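Local coordinates for protein urocanate hydratase (Paenibacillus sp. Soil724D2, PDB 7NED) that hydrates thiourocanate in bacterial ergothioneine breakdown, and probably urocanate likewise, with tightly held NAD+ as cofactor, at residues Ala234-Pro239 with Val265-Arg270; Thr255-Leu260 with Ala291-Glu296; Asn316-Ala321 with Asn328-Asp333. All blocks are in the same frame, centred on the assembly; numbering follows the deposited sequence.

Interaction 1. Residues Ala234-Pro239 with Val265-Arg270; sequences ASDIYP and VPSGYR. With NAD (nicotinamide-adenine-dinucleotide), chain C.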
loop_
_atom_site.group_PDB
_atom_site.type_symbol
_atom_site.label_atom_id
_atom_site.label_comp_id
_atom_site.label_asym_id
_atom_site.label_seq_id
_atom_site.Cartn_x
_atom_site.Cartn_y
_atom_site.Cartn_z
ATOM N N ALA A 234 -13.130 33.201 2.285
ATOM C CA ALA A 234 -14.141 32.656 1.376
ATOM C C ALA A 234 -15.480 32.414 2.072
ATOM O O ALA A 234 -16.541 32.523 1.432
ATOM C CB ALA A 234 -13.651 31.345 0.730
ATOM N N SER A 235 -15.468 32.058 3.362
ATOM C CA SER A 235 -16.741 31.778 4.010
ATOM C C SER A 235 -17.500 33.057 4.342
ATOM O O SER A 235 -18.656 32.980 4.768
ATOM C CB SER A 235 -16.540 30.931 5.287
ATOM O OG SER A 235 -15.648 31.588 6.173
ATOM N N ASP A 236 -16.878 34.215 4.159
ATOM C CA ASP A 236 -17.575 35.494 4.214
ATOM C C ASP A 236 -17.959 35.996 2.829
ATOM O O ASP A 236 -19.072 36.500 2.644
ATOM C CB ASP A 236 -16.699 36.559 4.896
ATOM C CG ASP A 236 -16.325 36.182 6.321
ATOM O OD1 ASP A 236 -15.248 36.615 6.800
ATOM O OD2 ASP A 236 -17.122 35.480 6.964
ATOM N N ILE A 237 -17.060 35.864 1.846
ATOM C CA ILE A 237 -17.296 36.494 0.544
ATOM C C ILE A 237 -18.345 35.721 -0.229
ATOM O O ILE A 237 -19.232 36.317 -0.858
ATOM C CB ILE A 237 -15.999 36.600 -0.274
ATOM C CG1 ILE A 237 -14.961 37.523 0.395
ATOM C CG2 ILE A 237 -16.321 37.050 -1.754
ATOM C CD1 ILE A 237 -15.427 38.944 0.583
ATOM N N TYR A 238 -18.250 34.381 -0.227
ATOM C CA TYR A 238 -19.171 33.603 -1.052
ATOM C C TYR A 238 -20.610 33.841 -0.632
ATOM O O TYR A 238 -21.450 34.107 -1.513
ATOM C CB TYR A 238 -18.842 32.113 -1.027
ATOM C CG TYR A 238 -17.645 31.669 -1.848
ATOM C CD1 TYR A 238 -17.645 30.427 -2.458
ATOM C CD2 TYR A 238 -16.518 32.484 -1.999
ATOM C CE1 TYR A 238 -16.565 29.995 -3.182
ATOM C CE2 TYR A 238 -15.432 32.058 -2.723
ATOM C CZ TYR A 238 -15.461 30.794 -3.303
ATOM O OH TYR A 238 -14.374 30.352 -4.020
ATOM N N PRO A 239 -20.960 33.803 0.652
ATOM C CA PRO A 239 -22.356 34.082 1.025
ATOM C C PRO A 239 -22.769 35.493 0.684
ATOM O O PRO A 239 -23.946 35.723 0.374
ATOM C CB PRO A 239 -22.379 33.858 2.542
ATOM C CG PRO A 239 -21.195 32.969 2.818
ATOM C CD PRO A 239 -20.153 33.373 1.815
ATOM N N VAL A 265 -8.980 28.600 7.295
ATOM C CA VAL A 265 -9.115 29.651 8.299
ATOM C C VAL A 265 -10.600 29.926 8.513
ATOM O O VAL A 265 -11.286 30.328 7.556
ATOM C CB VAL A 265 -8.396 30.931 7.886
ATOM C CG1 VAL A 265 -8.578 31.949 8.984
ATOM C CG2 VAL A 265 -6.913 30.622 7.614
ATOM N N PRO A 266 -11.120 29.751 9.721
ATOM C CA PRO A 266 -12.542 29.977 9.955
ATOM C C PRO A 266 -12.872 31.442 9.810
ATOM O O PRO A 266 -12.006 32.310 9.925
ATOM C CB PRO A 266 -12.746 29.527 11.410
ATOM C CG PRO A 266 -11.538 28.721 11.765
ATOM C CD PRO A 266 -10.419 29.338 10.942
ATOM N N SER A 267 -14.154 31.711 9.574
ATOM C CA SER A 267 -14.616 33.092 9.600
ATOM C C SER A 267 -14.332 33.683 10.972
ATOM O O SER A 267 -14.496 33.011 11.995
ATOM C CB SER A 267 -16.115 33.174 9.297
ATOM O OG SER A 267 -16.527 34.536 9.291
ATOM N N GLY A 268 -13.860 34.928 10.998
ATOM C CA GLY A 268 -13.675 35.604 12.259
ATOM C C GLY A 268 -12.331 35.413 12.914
ATOM O O GLY A 268 -12.058 36.074 13.925
ATOM N N TYR A 269 -11.481 34.551 12.372
ATOM C CA TYR A 269 -10.109 34.386 12.831
ATOM C C TYR A 269 -9.179 35.221 11.973
ATOM O O TYR A 269 -9.385 35.353 10.764
ATOM C CB TYR A 269 -9.664 32.929 12.733
ATOM C CG TYR A 269 -10.262 31.966 13.714
ATOM C CD1 TYR A 269 -9.455 31.277 14.614
ATOM C CD2 TYR A 269 -11.616 31.667 13.683
ATOM C CE1 TYR A 269 -9.989 30.351 15.489
ATOM C CE2 TYR A 269 -12.157 30.741 14.552
ATOM C CZ TYR A 269 -11.334 30.079 15.457
ATOM O OH TYR A 269 -11.883 29.151 16.333
ATOM N N ARG A 270 -8.146 35.782 12.585
ATOM C CA ARG A 270 -7.063 36.399 11.833
ATOM C C ARG A 270 -5.932 35.389 11.683
ATOM O O ARG A 270 -5.698 34.560 12.575
ATOM C CB ARG A 270 -6.572 37.681 12.516
ATOM C CG ARG A 270 -7.518 38.872 12.360
ATOM C CD ARG A 270 -6.746 40.198 12.420
ATOM N NE ARG A 270 -5.639 40.111 13.374
ATOM C CZ ARG A 270 -4.472 40.738 13.242
ATOM N NH1 ARG A 270 -4.255 41.536 12.200
ATOM N NH2 ARG A 270 -3.529 40.576 14.165
HETATM P PA NAD C . -1.780 25.906 0.775
HETATM O O1A NAD C . -2.178 25.580 2.212
HETATM O O2A NAD C . -0.442 26.328 0.321
HETATM O O5B NAD C . -2.697 27.299 0.473
HETATM C C5B NAD C . -3.980 27.250 0.953
HETATM C C4B NAD C . -4.489 28.760 0.826
HETATM O O4B NAD C . -5.792 28.934 1.308
HETATM C C3B NAD C . -3.520 29.547 1.766
HETATM O O3B NAD C . -3.002 30.625 1.103
HETATM C C2B NAD C . -4.466 29.999 2.920
HETATM O O2B NAD C . -4.193 31.273 3.379
HETATM C C1B NAD C . -5.770 30.113 2.136
HETATM N N9A NAD C . -6.982 29.989 2.947
HETATM C C8A NAD C . -7.241 29.158 4.032
HETATM N N7A NAD C . -8.444 29.313 4.525
HETATM C C5A NAD C . -9.031 30.275 3.714
HETATM C C6A NAD C . -10.304 30.887 3.724
HETATM N N6A NAD C . -11.247 30.543 4.630
HETATM N N1A NAD C . -10.613 31.827 2.786
HETATM C C2A NAD C . -9.618 32.151 1.923
HETATM N N3A NAD C . -8.374 31.661 1.795
HETATM C C4A NAD C . -8.112 30.717 2.724
HETATM O O3 NAD C . -2.532 24.741 0.043
HETATM P PN NAD C . -2.224 24.435 -1.491
HETATM O O1N NAD C . -0.987 23.687 -1.893
HETATM O O2N NAD C . -2.711 25.622 -2.295
HETATM O O5D NAD C . -3.420 23.265 -1.908
HETATM C C5D NAD C . -4.764 23.706 -1.647
HETATM C C4D NAD C . -5.702 22.557 -1.893
HETATM O O4D NAD C . -5.438 21.937 -3.138
HETATM C C3D NAD C . -5.247 21.472 -0.784
HETATM O O3D NAD C . -6.375 20.849 -0.182
HETATM C C2D NAD C . -4.451 20.400 -1.615
HETATM O O2D NAD C . -4.597 19.101 -1.208
HETATM C C1D NAD C . -5.435 20.567 -2.816
HETATM N N1N NAD C . -5.165 19.795 -4.037
HETATM C C2N NAD C . -5.405 18.450 -3.833
HETATM C C3N NAD C . -5.282 17.539 -4.869
HETATM C C7N NAD C . -5.510 16.062 -4.517
HETATM O O7N NAD C . -5.877 15.210 -5.325
HETATM N N7N NAD C . -5.210 15.668 -3.224
HETATM C C4N NAD C . -4.931 18.055 -6.124
HETATM C C5N NAD C . -4.717 19.423 -6.286
HETATM C C6N NAD C . -4.858 20.319 -5.213
HETATM O O HOH W 1 -13.360 36.553 8.745
#
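A chi1 of -178° swings Ser267 OG to the side remote from its backbone N, and Asp236 sets CG beside its backbone N, opposite the carbonyl carbon (chi1 -60°); these two rotations carry a hydroxyl and a carboxylate to each other across the gap. Ser267 OG donates to Asp236 OD2 at 2.6 Å, on the lone pair that faces the other carboxylate oxygen. That second oxygen, Asp236 OD1, accepts from a water at 2.7 Å, and the same water takes the hydrogen of Gly268 N, so one oxygen holds the turn directly and the other through water. Beside them Ser235 OG lies 3.5 Å from Ser267 CB, a van der Waals touch; its polar partner is Asn233 OD1, just before the helix. Pro266 to Tyr269 form a type II turn with Gly268 at its third position, where phi is positive. The place is the adenine end of the cofactor site in the Rossmann-like domain, at the start of helix 234-243, which follows strand 226-231. Ala234 N donates to NAD N1A at 2.9 Å, nearly straight at 176°, while from the loop Val265 N reaches NAD N7A, also at 2.9 Å. Between these, the amino group NAD N6A gives a weak bond to Val265 O, whose other partner is Asn233 ND2.

Interaction 2. Residues Thr255-Leu260 with Ala291-Glu296; sequences TSAHDL and ASIAVE. With NAD (nicotinamide-adenine-dinucleotide), chain C.
The His258 imidazole lies between Asp259 CB, which is over the rim of one face, and NAD O2D, 4.0 Å above the plane on the other face and displaced toward the rim; the rings of Tyr485 and Trp119 also meet it, the former nearly parallel. His258 ND1 gives a weak, strongly bent hydrogen bond to NAD O3D at 2.7 Å (117°), and His258 NE2 is engaged by Ala43 O, so both ring nitrogens have a partner, which probably limits the ring's rotation. With alanine in place of His258, NAD O3D and the carbonyl of Ala43 would probably lose these mates, and a gap is likely to open beside the nicotinamide ribose. The adenine has its own cover: the methyl Thr255 CG2 stands 3.6 Å from NAD C4A, while Thr255 OG1 turns to Asp253 OD1. Ser256, centre of an inverse gamma turn, brings its CB to 3.6 Å from NAD O1A.

The other side of this loop meets the helix through carbon alone. Ile293 extends its chain (chi2 168°) so that its end methyl CD1 rests against two loop residues, 3.7 Å from Ala257 CB and 3.6 Å from Leu260 CD2. A type I turn from Ser256 to Asp259 turns the CB of Ala257 toward the helix and that of His258 away from it, where the ring meets the cofactor. The loop follows strand 250-251 and is caught between NAD and helix 282-305, with Ile317 and Gln320 of helix 317-323 closing on Ala257, Leu260 and Ile293.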
loop_
_atom_site.group_PDB
_atom_site.type_symbol
_atom_site.label_atom_id
_atom_site.label_comp_id
_atom_site.label_asym_id
_atom_site.label_seq_id
_atom_site.Cartn_x
_atom_site.Cartn_y
_atom_site.Cartn_z
ATOM N N THR A 255 -8.844 26.296 -1.294
ATOM C CA THR A 255 -8.291 26.547 -0.008
ATOM C C THR A 255 -7.782 25.188 0.525
ATOM O O THR A 255 -8.093 24.127 0.055
ATOM C CB THR A 255 -9.345 27.052 0.980
ATOM O OG1 THR A 255 -10.379 26.110 1.074
ATOM C CG2 THR A 255 -9.920 28.401 0.560
ATOM N N SER A 256 -7.131 25.233 1.656
ATOM C CA SER A 256 -6.687 24.030 2.298
ATOM C C SER A 256 -7.811 23.419 3.182
ATOM O O SER A 256 -7.620 23.265 4.318
ATOM C CB SER A 256 -5.444 24.313 3.122
ATOM O OG SER A 256 -5.670 25.417 3.955
ATOM N N ALA A 257 -8.952 23.067 2.598
ATOM C CA ALA A 257 -10.081 22.521 3.286
ATOM C C ALA A 257 -9.849 21.112 3.767
ATOM O O ALA A 257 -10.585 20.631 4.530
ATOM C CB ALA A 257 -11.340 22.609 2.453
ATOM N N HIS A 258 -8.811 20.476 3.303
ATOM C CA HIS A 258 -8.529 19.117 3.764
ATOM C C HIS A 258 -8.034 19.071 5.199
ATOM O O HIS A 258 -7.980 17.980 5.790
ATOM C CB HIS A 258 -7.464 18.478 2.869
ATOM C CG HIS A 258 -6.118 19.130 2.979
ATOM N ND1 HIS A 258 -5.842 20.363 2.419
ATOM C CD2 HIS A 258 -4.971 18.721 3.577
ATOM C CE1 HIS A 258 -4.586 20.689 2.679
ATOM N NE2 HIS A 258 -4.036 19.704 3.372
ATOM N N ASP A 259 -7.612 20.197 5.764
ATOM C CA ASP A 259 -7.056 20.154 7.111
ATOM C C ASP A 259 -7.595 21.314 7.926
ATOM O O ASP A 259 -7.305 22.483 7.637
ATOM C CB ASP A 259 -5.535 20.149 7.105
ATOM C CG ASP A 259 -4.978 19.682 8.460
ATOM O OD1 ASP A 259 -4.895 20.538 9.354
ATOM O OD2 ASP A 259 -4.741 18.448 8.660
ATOM N N LEU A 260 -8.393 20.970 8.938
ATOM C CA LEU A 260 -9.065 21.934 9.794
ATOM C C LEU A 260 -8.175 22.436 10.915
ATOM O O LEU A 260 -8.599 23.304 11.687
ATOM C CB LEU A 260 -10.340 21.313 10.380
ATOM C CG LEU A 260 -11.307 20.643 9.391
ATOM C CD1 LEU A 260 -12.607 20.172 10.068
ATOM C CD2 LEU A 260 -11.576 21.565 8.213
ATOM N N ALA A 291 -17.363 24.496 10.383
ATOM C CA ALA A 291 -18.583 25.278 10.227
ATOM C C ALA A 291 -18.441 26.297 9.102
ATOM O O ALA A 291 -19.402 26.539 8.350
ATOM C CB ALA A 291 -18.930 25.979 11.539
ATOM N N SER A 292 -17.268 26.937 8.991
ATOM C CA SER A 292 -17.072 27.937 7.929
ATOM C C SER A 292 -17.037 27.277 6.551
ATOM O O SER A 292 -17.575 27.819 5.584
ATOM C CB SER A 292 -15.796 28.738 8.164
ATOM O OG SER A 292 -15.919 29.656 9.237
ATOM N N ILE A 293 -16.415 26.098 6.439
ATOM C CA ILE A 293 -16.479 25.367 5.178
ATOM C C ILE A 293 -17.922 25.047 4.823
ATOM O O ILE A 293 -18.329 25.160 3.663
ATOM C CB ILE A 293 -15.619 24.097 5.256
ATOM C CG1 ILE A 293 -14.125 24.462 5.172
ATOM C CG2 ILE A 293 -16.081 23.092 4.207
ATOM C CD1 ILE A 293 -13.220 23.275 5.544
ATOM N N ALA A 294 -18.722 24.629 5.813
ATOM C CA ALA A 294 -20.129 24.352 5.547
ATOM C C ALA A 294 -20.851 25.587 4.984
ATOM O O ALA A 294 -21.631 25.487 4.025
ATOM C CB ALA A 294 -20.801 23.855 6.836
ATOM N N VAL A 295 -20.603 26.759 5.566
ATOM C CA VAL A 295 -21.189 27.998 5.050
ATOM C C VAL A 295 -20.752 28.256 3.608
ATOM O O VAL A 295 -21.553 28.664 2.750
ATOM C CB VAL A 295 -20.802 29.182 5.954
ATOM C CG1 VAL A 295 -21.138 30.477 5.262
ATOM C CG2 VAL A 295 -21.508 29.077 7.292
ATOM N N GLU A 296 -19.463 28.083 3.338
ATOM C CA GLU A 296 -18.967 28.316 1.994
ATOM C C GLU A 296 -19.629 27.375 0.996
ATOM O O GLU A 296 -20.050 27.807 -0.082
ATOM C CB GLU A 296 -17.438 28.172 1.946
ATOM C CG GLU A 296 -16.905 28.451 0.544
ATOM C CD GLU A 296 -15.395 28.324 0.408
ATOM O OE1 GLU A 296 -14.654 28.125 1.426
ATOM O OE2 GLU A 296 -14.960 28.430 -0.748
HETATM P PA NAD C . -1.780 25.906 0.775
HETATM O O1A NAD C . -2.178 25.580 2.212
HETATM O O2A NAD C . -0.442 26.328 0.321
HETATM O O5B NAD C . -2.697 27.299 0.473
HETATM C C5B NAD C . -3.980 27.250 0.953
HETATM C C4B NAD C . -4.489 28.760 0.826
HETATM O O4B NAD C . -5.792 28.934 1.308
HETATM C C3B NAD C . -3.520 29.547 1.766
HETATM O O3B NAD C . -3.002 30.625 1.103
HETATM C C2B NAD C . -4.466 29.999 2.920
HETATM O O2B NAD C . -4.193 31.273 3.379
HETATM C C1B NAD C . -5.770 30.113 2.136
HETATM N N9A NAD C . -6.982 29.989 2.947
HETATM C C8A NAD C . -7.241 29.158 4.032
HETATM N N7A NAD C . -8.444 29.313 4.525
HETATM C C5A NAD C . -9.031 30.275 3.714
HETATM C C6A NAD C . -10.304 30.887 3.724
HETATM N N6A NAD C . -11.247 30.543 4.630
HETATM N N1A NAD C . -10.613 31.827 2.786
HETATM C C2A NAD C . -9.618 32.151 1.923
HETATM N N3A NAD C . -8.374 31.661 1.795
HETATM C C4A NAD C . -8.112 30.717 2.724
HETATM O O3 NAD C . -2.532 24.741 0.043
HETATM P PN NAD C . -2.224 24.435 -1.491
HETATM O O1N NAD C . -0.987 23.687 -1.893
HETATM O O2N NAD C . -2.711 25.622 -2.295
HETATM O O5D NAD C . -3.420 23.265 -1.908
HETATM C C5D NAD C . -4.764 23.706 -1.647
HETATM C C4D NAD C . -5.702 22.557 -1.893
HETATM O O4D NAD C . -5.438 21.937 -3.138
HETATM C C3D NAD C . -5.247 21.472 -0.784
HETATM O O3D NAD C . -6.375 20.849 -0.182
HETATM C C2D NAD C . -4.451 20.400 -1.615
HETATM O O2D NAD C . -4.597 19.101 -1.208
HETATM C C1D NAD C . -5.435 20.567 -2.816
HETATM N N1N NAD C . -5.165 19.795 -4.037
HETATM C C2N NAD C . -5.405 18.450 -3.833
HETATM C C3N NAD C . -5.282 17.539 -4.869
HETATM C C7N NAD C . -5.510 16.062 -4.517
HETATM O O7N NAD C . -5.877 15.210 -5.325
HETATM N N7N NAD C . -5.210 15.668 -3.224
HETATM C C4N NAD C . -4.931 18.055 -6.124
HETATM C C5N NAD C . -4.717 19.423 -6.286
HETATM C C6N NAD C . -4.858 20.319 -5.213
#

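Interaction 3. Residues Asn316-Ala321 with Asn328-Asp333; sequences NIRSQA and NAFDID
Arg318, in the first turn of helix 317-323, comes closest to Ala329, their CA atoms 5.3 Å apart. Asn316 occupies the N-cap position, and Gln320 N bonds back to Asn316 O. Facing this helix, the chain from Asn328 runs through a short 3-10 turn, with Asp331 N to Asn328 O and Ile332 N to Ala329 O, before straightening toward strand 333-334. Ala329 CB packs against the helix backbone, 3.5 Å from Arg318 O, and touches the methyl of Ala321 as well.

Arg318 carries most of the rest. Its chain bends at chi3 (-51°), which folds the guanidinium back alongside the 3-10 turn. Arg318 NH1 then donates to Ile332 O at 2.9 Å, almost in line with the carbonyl though tilted from the guanidinium plane. Within this domain the helix joins two adjacent parallel strands, 309-312 and 333-334, a beta-alpha-beta crossover, as in other Rossmann-like folds. The remaining guanidinium nitrogens form salt bridges, Arg318 NE with Asp312 of strand 309-312 and Arg318 NH2 with Glu448, so the buried charge is probably well compensated.

Phe330 crosses the arginine at about a right angle. Arg318 CB sits over the ring as a CH-pi contact, 4.0 Å from the centroid of Phe330, while Phe330 CD1 approaches one face of the guanidinium at 3.4 Å from Arg318 NH1; Asp333 O lies over the opposite face. The two planes stand 56° apart, an inclined contact rather than a flat stack. At the ring edge, in its plane, Ser319 OG lies 3.5 Å from Phe330 CZ; its polar partner is Asn444 ND2, a weak hydrogen bond. Ile332 CB rests 3.8 Å from Arg318 CD, flanking the aliphatic part of the chain.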
loop_
_atom_site.group_PDB
_atom_site.type_symbol
_atom_site.label_atom_id
_atom_site.label_comp_id
_atom_site.label_asym_id
_atom_site.label_seq_id
_atom_site.Cartn_x
_atom_site.Cartn_y
_atom_site.Cartn_z
ATOM N N ASN A 316 -11.159 17.924 -0.839
ATOM C CA ASN A 316 -12.135 17.414 0.144
ATOM C C ASN A 316 -13.040 18.470 0.727
ATOM O O ASN A 316 -13.530 18.306 1.845
ATOM C CB ASN A 316 -11.466 16.620 1.276
ATOM C CG ASN A 316 -11.169 15.173 0.904
ATOM O OD1 ASN A 316 -10.653 14.838 -0.155
ATOM N ND2 ASN A 316 -11.401 14.314 1.890
ATOM N N ILE A 317 -13.350 19.523 -0.038
ATOM C CA ILE A 317 -14.206 20.522 0.577
ATOM C C ILE A 317 -15.622 19.962 0.735
ATOM O O ILE A 317 -16.295 20.262 1.724
ATOM C CB ILE A 317 -14.196 21.850 -0.199
ATOM C CG1 ILE A 317 -14.863 22.926 0.672
ATOM C CG2 ILE A 317 -14.964 21.657 -1.484
ATOM C CD1 ILE A 317 -14.760 24.386 0.151
ATOM N N ARG A 318 -16.088 19.105 -0.199
ATOM C CA ARG A 318 -17.445 18.576 -0.067
ATOM C C ARG A 318 -17.514 17.581 1.077
ATOM O O ARG A 318 -18.483 17.581 1.852
ATOM C CB ARG A 318 -17.915 17.916 -1.369
ATOM C CG ARG A 318 -18.097 18.891 -2.563
ATOM C CD ARG A 318 -18.207 18.088 -3.863
ATOM N NE ARG A 318 -17.088 17.160 -3.947
ATOM C CZ ARG A 318 -17.105 16.017 -4.629
ATOM N NH1 ARG A 318 -18.178 15.670 -5.315
ATOM N NH2 ARG A 318 -16.055 15.191 -4.595
ATOM N N SER A 319 -16.487 16.723 1.199
ATOM C CA SER A 319 -16.422 15.800 2.323
ATOM C C SER A 319 -16.500 16.552 3.641
ATOM O O SER A 319 -17.274 16.177 4.525
ATOM C CB SER A 319 -15.140 14.957 2.257
ATOM O OG SER A 319 -15.016 14.321 0.994
ATOM N N GLN A 320 -15.699 17.615 3.792
ATOM C CA GLN A 320 -15.747 18.395 5.027
ATOM C C GLN A 320 -17.136 18.990 5.221
ATOM O O GLN A 320 -17.752 18.831 6.280
ATOM C CB GLN A 320 -14.683 19.491 5.018
ATOM C CG GLN A 320 -13.256 18.988 4.924
ATOM C CD GLN A 320 -12.731 18.469 6.249
ATOM O OE1 GLN A 320 -13.499 17.961 7.078
ATOM N NE2 GLN A 320 -11.423 18.588 6.461
ATOM N N ALA A 321 -17.668 19.636 4.181
ATOM C CA ALA A 321 -18.986 20.253 4.299
ATOM C C ALA A 321 -20.043 19.240 4.740
ATOM O O ALA A 321 -20.894 19.552 5.573
ATOM C CB ALA A 321 -19.389 20.900 2.970
ATOM N N ASN A 328 -26.369 17.630 1.043
ATOM C CA ASN A 328 -26.318 17.512 -0.408
ATOM C C ASN A 328 -24.986 18.013 -0.977
ATOM O O ASN A 328 -24.886 18.302 -2.175
ATOM C CB ASN A 328 -27.492 18.280 -1.026
ATOM C CG ASN A 328 -27.603 19.672 -0.494
ATOM O OD1 ASN A 328 -27.286 19.934 0.675
ATOM N ND2 ASN A 328 -28.084 20.599 -1.341
ATOM N N ALA A 329 -23.952 18.117 -0.140
ATOM C CA ALA A 329 -22.671 18.615 -0.625
ATOM C C ALA A 329 -22.205 17.872 -1.870
ATOM O O ALA A 329 -21.579 18.468 -2.752
ATOM C CB ALA A 329 -21.616 18.527 0.485
ATOM N N PHE A 330 -22.488 16.584 -1.976
ATOM C CA PHE A 330 -21.970 15.871 -3.137
ATOM C C PHE A 330 -22.856 16.017 -4.370
ATOM O O PHE A 330 -22.603 15.360 -5.385
ATOM C CB PHE A 330 -21.722 14.413 -2.769
ATOM C CG PHE A 330 -20.537 14.266 -1.913
ATOM C CD1 PHE A 330 -19.282 14.080 -2.478
ATOM C CD2 PHE A 330 -20.653 14.392 -0.541
ATOM C CE1 PHE A 330 -18.161 13.981 -1.676
ATOM C CE2 PHE A 330 -19.525 14.290 0.284
ATOM C CZ PHE A 330 -18.274 14.078 -0.298
ATOM N N ASP A 331 -23.843 16.920 -4.317
ATOM C CA ASP A 331 -24.461 17.414 -5.545
ATOM C C ASP A 331 -23.459 18.186 -6.398
ATOM O O ASP A 331 -23.620 18.285 -7.618
ATOM C CB ASP A 331 -25.662 18.309 -5.208
ATOM C CG ASP A 331 -26.880 17.530 -4.686
ATOM O OD1 ASP A 331 -26.876 16.280 -4.670
ATOM O OD2 ASP A 331 -27.831 18.202 -4.243
ATOM N N ILE A 332 -22.441 18.759 -5.772
ATOM C CA ILE A 332 -21.412 19.504 -6.482
ATOM C C ILE A 332 -20.473 18.520 -7.162
ATOM O O ILE A 332 -20.031 17.548 -6.542
ATOM C CB ILE A 332 -20.656 20.416 -5.505
ATOM C CG1 ILE A 332 -21.550 21.590 -5.104
ATOM C CG2 ILE A 332 -19.441 21.003 -6.174
ATOM C CD1 ILE A 332 -20.981 22.388 -3.964
ATOM N N ASP A 333 -20.160 18.779 -8.433
ATOM C CA ASP A 333 -19.293 17.925 -9.226
ATOM C C ASP A 333 -17.882 17.924 -8.681
ATOM O O ASP A 333 -17.461 18.853 -8.002
ATOM C CB ASP A 333 -19.228 18.384 -10.678
ATOM C CG ASP A 333 -20.433 17.958 -11.476
ATOM O OD1 ASP A 333 -21.182 18.836 -11.991
ATOM O OD2 ASP A 333 -20.626 16.735 -11.554
#

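Interactions 1 and 2 lie side by side, centres about 9 Å apart, and share the cofactor: interaction 1 reads the adenine edge and packs on the helix that carries 291-296, whereas interaction 2 runs from the adenine face to the nicotinamide ribose. A probable hydrogen bond between Ser267 N and Ser292 OG (2.7 Å) joins them. Interaction 3 follows interaction 2, centres about 11 Å apart, through a probable hydrogen bond between Gln320 NE2 and Ala257 O (2.9 Å) and Ile317 against Ile293. It does not touch interaction 1, their nearest atoms being about 7 Å apart. The Arg318 side chain is about 10 Å from NAD and 14 Å from urocanate, behind the cofactor loop.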